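Local coordinates for envelopment polyprotein (Bovine Schmallenberg virus BH80/Germany/2011, PDB 7A56), which drives fusion of the viral envelope with the host cell membrane during entry, as the class II fusion glycoprotein Gc, held here in its postfusion form, at the interface of chains A and B. Sequence-based numbering; all coordinates share one arbitrary frame. Chains: chain A/B, Envelopment polyprotein.

The interface of chains A and B. Residues chain A 56, 78-80, 335; chain B 229, 231, 337.
A:His78 near the end of strand 70-80 and A:Thr335 at the start of strand 335-343 face B:Asp229 and B:Gln231 of strand 226-231, all with extended backbones, and the bonds across run between side chains. The patch, part of an interface in the postfusion trimer, illustrates how a glutamine amide can be read at both ends by a neighbouring subunit. The carbonyl OE1 of B:Gln231 accepts from the hydroxyl OG1 of A:Thr335 at 3.1 Å, in the carbonyl plane and on a lone pair. Its amide NE2 donates to the phenol OH of A:Tyr56, also at 3.1 Å; this bond lies in the amide plane but is bent, 135° at the hydrogen. The same nitrogen gives a straighter bond of 2.8 Å to OD1 of B:Asp229, so the bonds at both ends fix which way the amide is flipped. A bend at chi2 (-58°) brings the amide of B:Gln231 obliquely past the imidazole rim of A:His78, where CD2 of A:His78 lies 3.8 Å from CD of B:Gln231. The imidazole meets the carboxylate of B:Asp229 at its edge, the two planes steeply turned: NE2 donates nearly straight to OD2 at 2.7 Å, on the syn side. Nearby carboxylate charge could favour a protonated imidazole. Within chain B, the carboxylate is itself positioned by amides. B:Asn337, from strand 335-343, also places its ND2 to one side of the imidazole plane, just past the rim at NE2. On chain A, A:Pro80 lies against one face of the A:Tyr56 ring, CD 3.3 Å above its plane. OD1 of B:Asp229 takes NE2 of B:Gln231 from steeply above the carboxylate plane and, from the other face, ND2 of B:Asn337 at 3.0 Å, on the syn side and only modestly tilted.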
ATOM      1  N   TYR A  56      -2.010   3.668  29.281  1.00 24.32           N
ATOM      2  CA  TYR A  56      -1.743   2.318  28.809  1.00 25.10           C
ATOM      3  C   TYR A  56      -1.131   1.458  29.929  1.00 25.36           C
ATOM      4  O   TYR A  56      -0.188   1.878  30.614  1.00 25.75           O
ATOM      5  CB  TYR A  56      -0.820   2.368  27.589  1.00 25.80           C
ATOM      6  CG  TYR A  56      -0.662   1.034  26.879  1.00 23.24           C
ATOM      7  CD1 TYR A  56      -1.614   0.608  25.927  1.00 21.84           C
ATOM      8  CD2 TYR A  56       0.375   0.164  27.220  1.00 23.99           C
ATOM      9  CE1 TYR A  56      -1.492  -0.613  25.296  1.00 22.61           C
ATOM     10  CE2 TYR A  56       0.524  -1.089  26.582  1.00 23.06           C
ATOM     11  CZ  TYR A  56      -0.404  -1.467  25.628  1.00 23.72           C
ATOM     12  OH  TYR A  56      -0.291  -2.663  24.987  1.00 24.04           O
ATOM     13  N   HIS A  78       6.067  -3.458  27.347  1.00 19.79           N
ATOM     14  CA  HIS A  78       6.068  -2.860  26.010  1.00 20.31           C
ATOM     15  C   HIS A  78       4.854  -1.958  25.876  1.00 23.91           C
ATOM     16  O   HIS A  78       3.848  -2.134  26.580  1.00 22.52           O
ATOM     17  CB  HIS A  78       6.033  -3.921  24.901  1.00 22.80           C
ATOM     18  CG  HIS A  78       5.012  -4.996  25.140  1.00 23.83           C
ATOM     19  ND1 HIS A  78       5.329  -6.226  25.696  1.00 25.41           N
ATOM     20  CD2 HIS A  78       3.673  -5.007  24.960  1.00 22.96           C
ATOM     21  CE1 HIS A  78       4.231  -6.948  25.836  1.00 26.13           C
ATOM     22  NE2 HIS A  78       3.209  -6.234  25.398  1.00 24.43           N
ATOM     23  N   ILE A  79       4.920  -1.035  24.901  1.00 22.03           N
ATOM     24  CA  ILE A  79       3.851  -0.089  24.661  1.00 20.12           C
ATOM     25  C   ILE A  79       3.777   0.171  23.159  1.00 20.43           C
ATOM     26  O   ILE A  79       4.830   0.243  22.509  1.00 22.28           O
ATOM     27  CB  ILE A  79       4.068   1.243  25.421  1.00 21.05           C
ATOM     28  CG1 ILE A  79       2.976   2.268  25.115  1.00 24.14           C
ATOM     29  CG2 ILE A  79       5.443   1.861  25.161  1.00 20.05           C
ATOM     30  CD1 ILE A  79       3.046   3.493  26.017  1.00 24.20           C
ATOM     31  N   PRO A  80       2.572   0.274  22.583  1.00 18.44           N
ATOM     32  CA  PRO A  80       2.459   0.575  21.134  1.00 20.10           C
ATOM     33  C   PRO A  80       3.151   1.865  20.776  1.00 21.64           C
ATOM     34  O   PRO A  80       3.042   2.854  21.510  1.00 21.93           O
ATOM     35  CB  PRO A  80       0.945   0.703  20.912  1.00 21.01           C
ATOM     36  CG  PRO A  80       0.365  -0.247  21.998  1.00 19.31           C
ATOM     37  CD  PRO A  80       1.254  -0.010  23.207  1.00 17.04           C
ATOM     38  N   THR A 335       6.094  -1.388  18.029  1.00 18.39           N
ATOM     39  CA  THR A 335       6.094  -1.633  19.492  1.00 20.15           C
ATOM     40  C   THR A 335       7.376  -1.079  20.107  1.00 22.17           C
ATOM     41  O   THR A 335       8.488  -1.359  19.614  1.00 22.24           O
ATOM     42  CB  THR A 335       6.015  -3.137  19.781  1.00 22.69           C
ATOM     43  OG1 THR A 335       4.873  -3.740  19.173  1.00 27.93           O
ATOM     44  CG2 THR A 335       6.052  -3.425  21.366  1.00 19.33           C
TER
ATOM     45  N   ASP B 229      -2.626  -8.672  25.112  1.00 21.69           N
ATOM     46  CA  ASP B 229      -2.674  -7.419  24.316  1.00 22.79           C
ATOM     47  C   ASP B 229      -2.382  -7.741  22.857  1.00 21.13           C
ATOM     48  O   ASP B 229      -1.757  -8.764  22.527  1.00 24.41           O
ATOM     49  CB  ASP B 229      -1.724  -6.313  24.842  1.00 21.88           C
ATOM     50  CG  ASP B 229      -0.218  -6.610  24.648  1.00 24.47           C
ATOM     51  OD1 ASP B 229       0.260  -6.710  23.504  1.00 25.65           O
ATOM     52  OD2 ASP B 229       0.532  -6.715  25.672  1.00 24.68           O
ATOM     53  N   GLN B 231      -0.187  -6.200  19.696  1.00 19.90           N
ATOM     54  CA  GLN B 231       0.753  -5.247  19.128  1.00 20.92           C
ATOM     55  C   GLN B 231       0.605  -5.307  17.603  1.00 22.50           C
ATOM     56  O   GLN B 231       0.531  -6.396  17.015  1.00 23.05           O
ATOM     57  CB  GLN B 231       2.193  -5.599  19.563  1.00 22.93           C
ATOM     58  CG  GLN B 231       2.390  -5.545  21.065  1.00 22.42           C
ATOM     59  CD  GLN B 231       2.061  -4.178  21.645  1.00 23.70           C
ATOM     60  OE1 GLN B 231       2.537  -3.129  21.130  1.00 24.40           O
ATOM     61  NE2 GLN B 231       1.229  -4.166  22.718  1.00 22.64           N
ATOM     62  N   ASN B 337       0.209 -10.876  22.712  1.00 21.20           N
ATOM     63  CA  ASN B 337       0.973 -11.265  23.901  1.00 20.72           C
ATOM     64  C   ASN B 337       0.018 -11.731  24.979  1.00 22.71           C
ATOM     65  O   ASN B 337      -1.105 -11.220  25.078  1.00 23.84           O
ATOM     66  CB  ASN B 337       1.809 -10.072  24.377  1.00 23.96           C
ATOM     67  CG  ASN B 337       2.797  -9.643  23.348  1.00 25.85           C
ATOM     68  OD1 ASN B 337       3.716 -10.383  23.045  1.00 25.38           O
ATOM     69  ND2 ASN B 337       2.606  -8.467  22.758  1.00 22.12           N
TER